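Local coordinates for periplasmic binding protein/LacI transcriptional regulator (Alkaliphilus metalliredigens, PDB 3CTP) that binds the sugar beta-D-xylulofuranose between its two lobes and probably acts as a LacI-family, DNA-binding regulator of transcription, at residues L189-F194 against I205-F210; F164-E169 against L317-T322; I235-F238 against A242-T245. All blocks are in the same frame, centred on the assembly; numbering follows the deposited sequence.

Interaction 1: residues L189-F194 against I205-F210; sequences LRYKGF and IDFIEF. With XLF (beta-D-xylulofuranose), chain C.
Y191 turns the edge of its ring toward one face of F207. The pair is a T-shaped, edge-to-face stack, with ring centroids 5.0 Å apart and planes at 69°. Y191 CD1 is 3.5 Å from F207 CE1, and Y191 CE1 lies over the F207 face, offset toward its rim. The Y191 ring reaches across because its CG stands anti to the backbone N (chi1 154°). CG2 of I205, two residues earlier, lies over the opposite face of F207, offset toward its rim. That same CG2 meets the edge of the F194 ring, 4.1 Å from F194 CE2. The methyl is thus shared by two aromatic rings.

R190 leaves the helix in another direction and takes no part in this packing. Its extended chain carries the guanidinium to the sugar. R190 NH1 donates to O2 of beta-D-xylulofuranose at 2.8 Å, with O2 at the edge of the guanidinium plane. R190 NH2 donates to sugar O3 at 2.9 Å. N156 holds R190 NE, and F266 forms a cation-pi contact with the group. The packing joins helix 185-200 to edge strand 206-209, the last two elements of a right-handed beta-alpha-beta crossover of the periplasmic-binding-protein fold.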
loop_
_atom_site.group_PDB
_atom_site.type_symbol
_atom_site.label_atom_id
_atom_site.label_comp_id
_atom_site.label_asym_id
_atom_site.label_seq_id
_atom_site.Cartn_x
_atom_site.Cartn_y
_atom_site.Cartn_z
ATOM N N LEU A 189 -1.824 20.430 12.360
ATOM C CA LEU A 189 -1.667 21.684 11.609
ATOM C C LEU A 189 -2.744 21.809 10.531
ATOM O O LEU A 189 -3.258 22.913 10.283
ATOM C CB LEU A 189 -0.260 21.751 11.011
ATOM C CG LEU A 189 0.834 22.080 12.021
ATOM C CD1 LEU A 189 2.200 21.881 11.367
ATOM C CD2 LEU A 189 0.650 23.510 12.526
ATOM N N ARG A 190 -3.096 20.699 9.862
ATOM C CA ARG A 190 -4.187 20.792 8.884
ATOM C C ARG A 190 -5.487 21.240 9.541
ATOM O O ARG A 190 -6.227 22.062 9.006
ATOM C CB ARG A 190 -4.427 19.445 8.160
ATOM C CG ARG A 190 -3.228 19.044 7.323
ATOM C CD ARG A 190 -3.322 17.596 6.832
ATOM N NE ARG A 190 -2.003 17.188 6.344
ATOM C CZ ARG A 190 -1.650 15.939 6.055
ATOM N NH1 ARG A 190 -2.526 14.940 6.175
ATOM N NH2 ARG A 190 -0.404 15.702 5.660
ATOM N N TYR A 191 -5.764 20.686 10.718
ATOM C CA TYR A 191 -6.947 21.071 11.476
ATOM C C TYR A 191 -6.916 22.557 11.813
ATOM O O TYR A 191 -7.904 23.267 11.623
ATOM C CB TYR A 191 -6.987 20.203 12.747
ATOM C CG TYR A 191 -7.702 20.794 13.920
ATOM C CD1 TYR A 191 -9.074 20.753 14.008
ATOM C CD2 TYR A 191 -6.993 21.337 14.966
ATOM C CE1 TYR A 191 -9.741 21.296 15.112
ATOM C CE2 TYR A 191 -7.635 21.868 16.070
ATOM C CZ TYR A 191 -9.000 21.849 16.120
ATOM O OH TYR A 191 -9.642 22.363 17.232
ATOM N N LYS A 192 -5.763 23.021 12.279
ATOM C CA LYS A 192 -5.654 24.420 12.693
ATOM C C LYS A 192 -5.817 25.354 11.485
ATOM O O LYS A 192 -6.472 26.407 11.581
ATOM C CB LYS A 192 -4.296 24.636 13.350
ATOM C CG LYS A 192 -4.204 25.996 14.049
ATOM C CD LYS A 192 -5.402 26.197 14.962
ATOM C CE LYS A 192 -5.465 27.623 15.501
ATOM N NZ LYS A 192 -6.731 27.884 16.232
ATOM N N GLY A 193 -5.242 24.988 10.342
ATOM C CA GLY A 193 -5.367 25.880 9.171
ATOM C C GLY A 193 -6.808 25.917 8.707
ATOM O O GLY A 193 -7.328 26.966 8.300
ATOM N N PHE A 194 -7.465 24.758 8.748
ATOM C CA PHE A 194 -8.864 24.678 8.305
ATOM C C PHE A 194 -9.748 25.513 9.229
ATOM O O PHE A 194 -10.591 26.299 8.767
ATOM C CB PHE A 194 -9.280 23.201 8.339
ATOM C CG PHE A 194 -10.561 22.909 7.605
ATOM C CD1 PHE A 194 -10.563 22.724 6.235
ATOM C CD2 PHE A 194 -11.736 22.754 8.311
ATOM C CE1 PHE A 194 -11.753 22.404 5.550
ATOM C CE2 PHE A 194 -12.918 22.440 7.662
ATOM C CZ PHE A 194 -12.934 22.273 6.272
ATOM N N ILE A 205 -17.804 25.040 12.361
ATOM C CA ILE A 205 -17.433 23.770 11.697
ATOM C C ILE A 205 -17.608 22.631 12.694
ATOM O O ILE A 205 -17.380 22.819 13.891
ATOM C CB ILE A 205 -15.924 23.747 11.385
ATOM C CG1 ILE A 205 -15.541 24.878 10.436
ATOM C CG2 ILE A 205 -15.509 22.377 10.822
ATOM C CD1 ILE A 205 -16.224 24.780 9.097
ATOM N N ASP A 206 -17.936 21.440 12.206
ATOM C CA ASP A 206 -18.021 20.269 13.074
ATOM C C ASP A 206 -16.783 19.405 12.841
ATOM O O ASP A 206 -16.227 19.421 11.747
ATOM C CB ASP A 206 -19.249 19.429 12.732
ATOM C CG ASP A 206 -20.544 20.072 13.181
ATOM O OD1 ASP A 206 -20.475 21.018 14.000
ATOM O OD2 ASP A 206 -21.620 19.633 12.700
ATOM N N PHE A 207 -16.374 18.662 13.870
ATOM C CA PHE A 207 -15.213 17.777 13.789
ATOM C C PHE A 207 -15.552 16.368 14.235
ATOM O O PHE A 207 -16.341 16.171 15.176
ATOM C CB PHE A 207 -14.083 18.317 14.684
ATOM C CG PHE A 207 -13.605 19.666 14.276
ATOM C CD1 PHE A 207 -12.731 19.803 13.219
ATOM C CD2 PHE A 207 -14.050 20.820 14.938
ATOM C CE1 PHE A 207 -12.303 21.056 12.784
ATOM C CE2 PHE A 207 -13.628 22.080 14.517
ATOM C CZ PHE A 207 -12.753 22.197 13.437
ATOM N N ILE A 208 -14.934 15.382 13.575
ATOM C CA ILE A 208 -14.899 13.987 14.068
ATOM C C ILE A 208 -13.427 13.598 14.070
ATOM O O ILE A 208 -12.740 13.860 13.092
ATOM C CB ILE A 208 -15.657 13.069 13.091
ATOM C CG1 ILE A 208 -17.156 13.382 13.147
ATOM C CG2 ILE A 208 -15.432 11.569 13.411
ATOM C CD1 ILE A 208 -17.980 12.618 12.100
ATOM N N GLU A 209 -12.930 13.021 15.156
ATOM C CA GLU A 209 -11.491 12.745 15.251
ATOM C C GLU A 209 -11.215 11.262 15.198
ATOM O O GLU A 209 -11.561 10.524 16.130
ATOM C CB GLU A 209 -10.932 13.275 16.573
ATOM C CG GLU A 209 -9.413 13.117 16.734
ATOM C CD GLU A 209 -8.951 13.701 18.064
ATOM O OE1 GLU A 209 -8.995 12.979 19.082
ATOM O OE2 GLU A 209 -8.579 14.891 18.097
ATOM N N PHE A 210 -10.571 10.810 14.125
ATOM C CA PHE A 210 -10.208 9.395 14.041
ATOM C C PHE A 210 -8.975 9.187 14.893
ATOM O O PHE A 210 -8.114 10.080 14.962
ATOM C CB PHE A 210 -9.828 9.028 12.597
ATOM C CG PHE A 210 -10.999 8.777 11.672
ATOM C CD1 PHE A 210 -12.290 9.169 11.988
ATOM C CD2 PHE A 210 -10.772 8.161 10.443
ATOM C CE1 PHE A 210 -13.354 8.918 11.118
ATOM C CE2 PHE A 210 -11.836 7.918 9.548
ATOM C CZ PHE A 210 -13.120 8.300 9.889
HETATM O O4 XLF C . 0.589 12.357 9.084
HETATM C C4 XLF C . -0.130 12.719 7.902
HETATM C C5 XLF C . -1.465 11.988 7.937
HETATM O O5 XLF C . -1.382 10.966 6.937
HETATM C C3 XLF C . 0.564 12.183 6.661
HETATM O O3 XLF C . 1.183 13.231 5.904
HETATM C C2 XLF C . -0.587 11.563 5.917
HETATM O O2 XLF C . -1.365 12.572 5.242
HETATM C C1 XLF C . -0.147 10.486 4.947
HETATM O O1 XLF C . -1.307 9.864 4.373
#

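Interaction 2: residues F164-E169 against L317-T322; sequences FDHLYE and LIERET
H166 reaches from helix 156-169 toward the end of strand 311-318, where L317 and E319 meet its ring in different ways. The close part is the L317 side. The two side chains cross at about a right angle, and both leucine methyls approach the ring. L317 CD1 makes a CH-pi contact, 4.2 Å from the H166 ring centroid and 19° off the ring normal. L317 CD2 sits nearer the rim, 3.5 Å from H166 ND1. This apolar cover buries ND1, which has no polar partner in the model. H166 NE2 is satisfied instead by OG1 of T323, which helps fix the rotation of the ring.

The E319 side is looser and more open to solvent. Here the carboxylate comes to the ring edge, with E319 OE1 3.4 Å from H166 CE1. Its plane is turned 63° from that of the ring. E319 OE1 stays 4.2 Å from H166 NE2, too far to pair directly. The nearby carboxylate might favour protonation of the imidazole, though the charge of H166 is not established.

Further in, H166 and L317 both rest on I264 of strand 262-264, and L317 also touches I282 of strand 281-283. On another side of helix 156-169, F164 and L167 pack against helix 185-200.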
loop_
_atom_site.group_PDB
_atom_site.type_symbol
_atom_site.label_atom_id
_atom_site.label_comp_id
_atom_site.label_asym_id
_atom_site.label_seq_id
_atom_site.Cartn_x
_atom_site.Cartn_y
_atom_site.Cartn_z
ATOM N N PHE A 164 -10.028 24.530 3.282
ATOM C CA PHE A 164 -11.237 25.255 3.683
ATOM C C PHE A 164 -11.657 26.232 2.592
ATOM O O PHE A 164 -12.841 26.331 2.240
ATOM C CB PHE A 164 -11.009 26.079 4.960
ATOM C CG PHE A 164 -12.209 26.885 5.307
ATOM C CD1 PHE A 164 -13.244 26.302 5.994
ATOM C CD2 PHE A 164 -12.358 28.192 4.834
ATOM C CE1 PHE A 164 -14.411 27.018 6.278
ATOM C CE2 PHE A 164 -13.534 28.915 5.120
ATOM C CZ PHE A 164 -14.539 28.329 5.829
ATOM N N ASP A 165 -10.682 27.000 2.109
ATOM C CA ASP A 165 -10.983 28.064 1.126
ATOM C C ASP A 165 -11.647 27.430 -0.098
ATOM O O ASP A 165 -12.567 28.009 -0.693
ATOM C CB ASP A 165 -9.701 28.772 0.675
ATOM C CG ASP A 165 -9.129 29.685 1.743
ATOM O OD1 ASP A 165 -9.845 29.982 2.722
ATOM O OD2 ASP A 165 -7.972 30.096 1.579
ATOM N N HIS A 166 -11.200 26.231 -0.476
ATOM C CA HIS A 166 -11.779 25.592 -1.670
ATOM C C HIS A 166 -13.236 25.186 -1.417
ATOM O O HIS A 166 -14.121 25.467 -2.236
ATOM C CB HIS A 166 -10.912 24.401 -2.102
ATOM C CG HIS A 166 -11.423 23.684 -3.312
ATOM N ND1 HIS A 166 -11.491 24.274 -4.557
ATOM C CD2 HIS A 166 -11.863 22.411 -3.467
ATOM C CE1 HIS A 166 -11.987 23.398 -5.428
ATOM N NE2 HIS A 166 -12.203 22.255 -4.791
ATOM N N LEU A 167 -13.509 24.535 -0.286
ATOM C CA LEU A 167 -14.895 24.164 0.009
ATOM C C LEU A 167 -15.767 25.414 0.076
ATOM O O LEU A 167 -16.873 25.450 -0.459
ATOM C CB LEU A 167 -15.018 23.410 1.324
ATOM C CG LEU A 167 -14.407 22.012 1.273
ATOM C CD1 LEU A 167 -14.611 21.374 2.633
ATOM C CD2 LEU A 167 -15.062 21.158 0.187
ATOM N N TYR A 168 -15.297 26.439 0.763
ATOM C CA TYR A 168 -16.092 27.678 0.914
ATOM C C TYR A 168 -16.367 28.349 -0.452
ATOM O O TYR A 168 -17.507 28.783 -0.759
ATOM C CB TYR A 168 -15.355 28.626 1.884
ATOM C CG TYR A 168 -16.199 29.810 2.347
ATOM C CD1 TYR A 168 -17.024 29.705 3.459
ATOM C CD2 TYR A 168 -16.184 30.989 1.647
ATOM C CE1 TYR A 168 -17.818 30.798 3.886
ATOM C CE2 TYR A 168 -16.963 32.067 2.062
ATOM C CZ TYR A 168 -17.767 31.958 3.173
ATOM O OH TYR A 168 -18.542 33.039 3.577
ATOM N N GLU A 169 -15.340 28.399 -1.297
ATOM C CA GLU A 169 -15.472 29.001 -2.636
ATOM C C GLU A 169 -16.501 28.229 -3.450
ATOM O O GLU A 169 -17.223 28.832 -4.265
ATOM C CB GLU A 169 -14.129 28.989 -3.370
ATOM C CG GLU A 169 -14.234 29.274 -4.880
ATOM C CD GLU A 169 -13.108 28.634 -5.699
ATOM O OE1 GLU A 169 -12.353 27.802 -5.144
ATOM O OE2 GLU A 169 -12.985 28.956 -6.901
ATOM N N LEU A 317 -3.433 22.790 -4.358
ATOM C CA LEU A 317 -4.734 22.162 -4.555
ATOM C C LEU A 317 -4.776 21.393 -5.869
ATOM O O LEU A 317 -4.332 21.912 -6.914
ATOM C CB LEU A 317 -5.791 23.267 -4.588
ATOM C CG LEU A 317 -7.186 22.821 -4.986
ATOM C CD1 LEU A 317 -7.756 22.024 -3.827
ATOM C CD2 LEU A 317 -8.031 24.064 -5.244
ATOM N N ILE A 318 -5.294 20.162 -5.822
ATOM C CA ILE A 318 -5.511 19.363 -7.036
ATOM C C ILE A 318 -7.022 19.167 -7.168
ATOM O O ILE A 318 -7.634 18.427 -6.383
ATOM C CB ILE A 318 -4.840 17.976 -6.938
ATOM C CG1 ILE A 318 -3.358 18.105 -6.581
ATOM C CG2 ILE A 318 -5.074 17.160 -8.237
ATOM C CD1 ILE A 318 -2.530 18.807 -7.612
ATOM N N GLU A 319 -7.651 19.870 -8.107
ATOM C CA GLU A 319 -9.110 19.805 -8.227
ATOM C C GLU A 319 -9.495 18.625 -9.096
ATOM O O GLU A 319 -9.013 18.516 -10.218
ATOM C CB GLU A 319 -9.659 21.091 -8.884
ATOM C CG GLU A 319 -9.647 22.310 -8.004
ATOM C CD GLU A 319 -10.449 23.458 -8.630
ATOM O OE1 GLU A 319 -11.693 23.319 -8.806
ATOM O OE2 GLU A 319 -9.824 24.492 -8.944
ATOM N N ARG A 320 -10.347 17.742 -8.570
ATOM C CA ARG A 320 -10.844 16.613 -9.329
ATOM C C ARG A 320 -12.369 16.574 -9.252
ATOM O O ARG A 320 -13.007 17.624 -9.347
ATOM C CB ARG A 320 -10.216 15.316 -8.852
ATOM C CG ARG A 320 -8.692 15.319 -8.944
ATOM C CD ARG A 320 -8.178 13.903 -8.848
ATOM N NE ARG A 320 -6.732 13.799 -9.031
ATOM C CZ ARG A 320 -5.891 13.423 -8.068
ATOM N NH1 ARG A 320 -6.337 13.162 -6.831
ATOM N NH2 ARG A 320 -4.603 13.303 -8.348
ATOM N N GLU A 321 -12.955 15.385 -9.134
ATOM C CA GLU A 321 -14.397 15.250 -9.371
ATOM C C GLU A 321 -15.265 15.273 -8.118
ATOM O O GLU A 321 -16.498 15.350 -8.221
ATOM C CB GLU A 321 -14.689 13.963 -10.166
ATOM C CG GLU A 321 -14.148 13.942 -11.602
ATOM C CD GLU A 321 -14.188 12.541 -12.230
ATOM O OE1 GLU A 321 -14.134 11.529 -11.493
ATOM O OE2 GLU A 321 -14.268 12.445 -13.473
ATOM N N THR A 322 -14.650 15.215 -6.927
ATOM C CA THR A 322 -15.459 15.232 -5.704
ATOM C C THR A 322 -15.798 16.635 -5.180
ATOM O O THR A 322 -16.438 16.775 -4.125
ATOM C CB THR A 322 -14.781 14.436 -4.578
ATOM O OG1 THR A 322 -13.495 14.997 -4.359
ATOM C CG2 THR A 322 -14.609 12.969 -4.998
#

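Interaction 3: residues I235-F238 against A242-T245; sequences IFVF and AAAT
T245 OG1 donates to A242 O at 2.7 Å, a side-chain bond within one turn of helix 240-252. The hydroxyl lies in the carbonyl plane, on a lone pair of the oxygen. This helix follows strand 234-237 in a beta-alpha-beta unit of the periplasmic-binding-protein fold, and its first turn packs back on the end of the strand.

The packing is apolar and buried. V237 points its CB toward the helix and straddles A242 and A243. With CG1 anti to the backbone N (chi1 -171°), that branch reaches 3.7 Å from A242 CB and also lies against A243 N. The other branch, CG2, lies over A243 CA and CB. The backbones come close here, V237 CA being 5.4 Å from A243 CA. Small side chains on the helix suit such a short separation.

N239, just before the helix and part of the sugar pocket, accepts a bond from A242 N at OD1. A244 and T245 lie farther along the helix and pack on L274 of the second subunit. F210 touches F238 from within the same chain. F238 has CG between its backbone N and carbonyl carbon (chi1 67°), which brings CE2 and CZ of its ring to A242 CB. A242 CB stands over one face of the F238 ring in a CH-pi contact, 4.1 Å from the centroid and 28° off the normal.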
loop_
_atom_site.group_PDB
_atom_site.type_symbol
_atom_site.label_atom_id
_atom_site.label_comp_id
_atom_site.label_asym_id
_atom_site.label_seq_id
_atom_site.Cartn_x
_atom_site.Cartn_y
_atom_site.Cartn_z
ATOM N N ILE A 235 -16.952 18.028 3.142
ATOM C CA ILE A 235 -16.187 17.333 4.176
ATOM C C ILE A 235 -14.723 17.389 3.788
ATOM O O ILE A 235 -14.377 17.050 2.644
ATOM C CB ILE A 235 -16.601 15.850 4.232
ATOM C CG1 ILE A 235 -18.094 15.727 4.536
ATOM C CG2 ILE A 235 -15.806 15.122 5.338
ATOM C CD1 ILE A 235 -18.610 14.301 4.417
ATOM N N PHE A 236 -13.866 17.801 4.726
ATOM C CA PHE A 236 -12.419 17.729 4.536
ATOM C C PHE A 236 -11.936 16.554 5.381
ATOM O O PHE A 236 -12.168 16.534 6.593
ATOM C CB PHE A 236 -11.765 19.047 5.031
ATOM C CG PHE A 236 -10.243 19.025 5.096
ATOM C CD1 PHE A 236 -9.494 18.403 4.112
ATOM C CD2 PHE A 236 -9.576 19.700 6.138
ATOM C CE1 PHE A 236 -8.090 18.392 4.184
ATOM C CE2 PHE A 236 -8.162 19.689 6.225
ATOM C CZ PHE A 236 -7.422 19.053 5.230
ATOM N N VAL A 237 -11.299 15.574 4.737
ATOM C CA VAL A 237 -10.780 14.413 5.462
ATOM C C VAL A 237 -9.261 14.477 5.516
ATOM O O VAL A 237 -8.608 14.858 4.541
ATOM C CB VAL A 237 -11.210 13.090 4.787
ATOM C CG1 VAL A 237 -10.839 11.915 5.703
ATOM C CG2 VAL A 237 -12.717 13.090 4.507
ATOM N N PHE A 238 -8.695 14.117 6.663
ATOM C CA PHE A 238 -7.278 14.406 6.917
ATOM C C PHE A 238 -6.289 13.770 5.956
ATOM O O PHE A 238 -5.154 14.256 5.843
ATOM C CB PHE A 238 -6.899 14.066 8.377
ATOM C CG PHE A 238 -6.945 12.584 8.701
ATOM C CD1 PHE A 238 -5.789 11.804 8.609
ATOM C CD2 PHE A 238 -8.116 11.991 9.161
ATOM C CE1 PHE A 238 -5.849 10.464 8.927
ATOM C CE2 PHE A 238 -8.173 10.650 9.496
ATOM C CZ PHE A 238 -7.028 9.887 9.381
ATOM N N ALA A 242 -7.998 7.801 4.209
ATOM C CA ALA A 242 -9.172 7.934 5.082
ATOM C C ALA A 242 -10.375 8.454 4.269
ATOM O O ALA A 242 -11.515 8.025 4.450
ATOM C CB ALA A 242 -8.844 8.881 6.243
ATOM N N ALA A 243 -10.133 9.392 3.360
ATOM C CA ALA A 243 -11.251 9.904 2.529
ATOM C C ALA A 243 -11.892 8.773 1.726
ATOM O O ALA A 243 -13.107 8.753 1.534
ATOM C CB ALA A 243 -10.755 10.994 1.548
ATOM N N ALA A 244 -11.069 7.859 1.209
ATOM C CA ALA A 244 -11.598 6.731 0.445
ATOM C C ALA A 244 -12.554 5.912 1.303
ATOM O O ALA A 244 -13.588 5.413 0.795
ATOM C CB ALA A 244 -10.432 5.825 -0.032
ATOM N N THR A 245 -12.215 5.742 2.582
ATOM C CA THR A 245 -13.100 4.944 3.458
ATOM C C THR A 245 -14.408 5.688 3.715
ATOM O O THR A 245 -15.492 5.094 3.764
ATOM C CB THR A 245 -12.449 4.589 4.828
ATOM O OG1 THR A 245 -12.321 5.791 5.632
ATOM C CG2 THR A 245 -11.102 3.937 4.594
#

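Interactions 1 and 3 use strands that follow each other in the chain and lie on either side of strand 175-179 in one parallel sheet. Their centres lie 11 Å apart. Both reach the sugar pocket. R190 of interaction 1 binds the ligand directly, and its NH1 also lies 2.7 Å from F238 O, a weak hydrogen bond. The F238 side chain of interaction 3 comes within about 4 Å of the sugar. F194 ties the contacts together: its ring stacks on F236, and its CE1 is 3.4 Å from F164 CA of interaction 2. L167 CD1 of interaction 2 packs 4.1 Å from I235 N. Interaction 2 is centred 16 Å from interaction 1 and 13 Å from interaction 3.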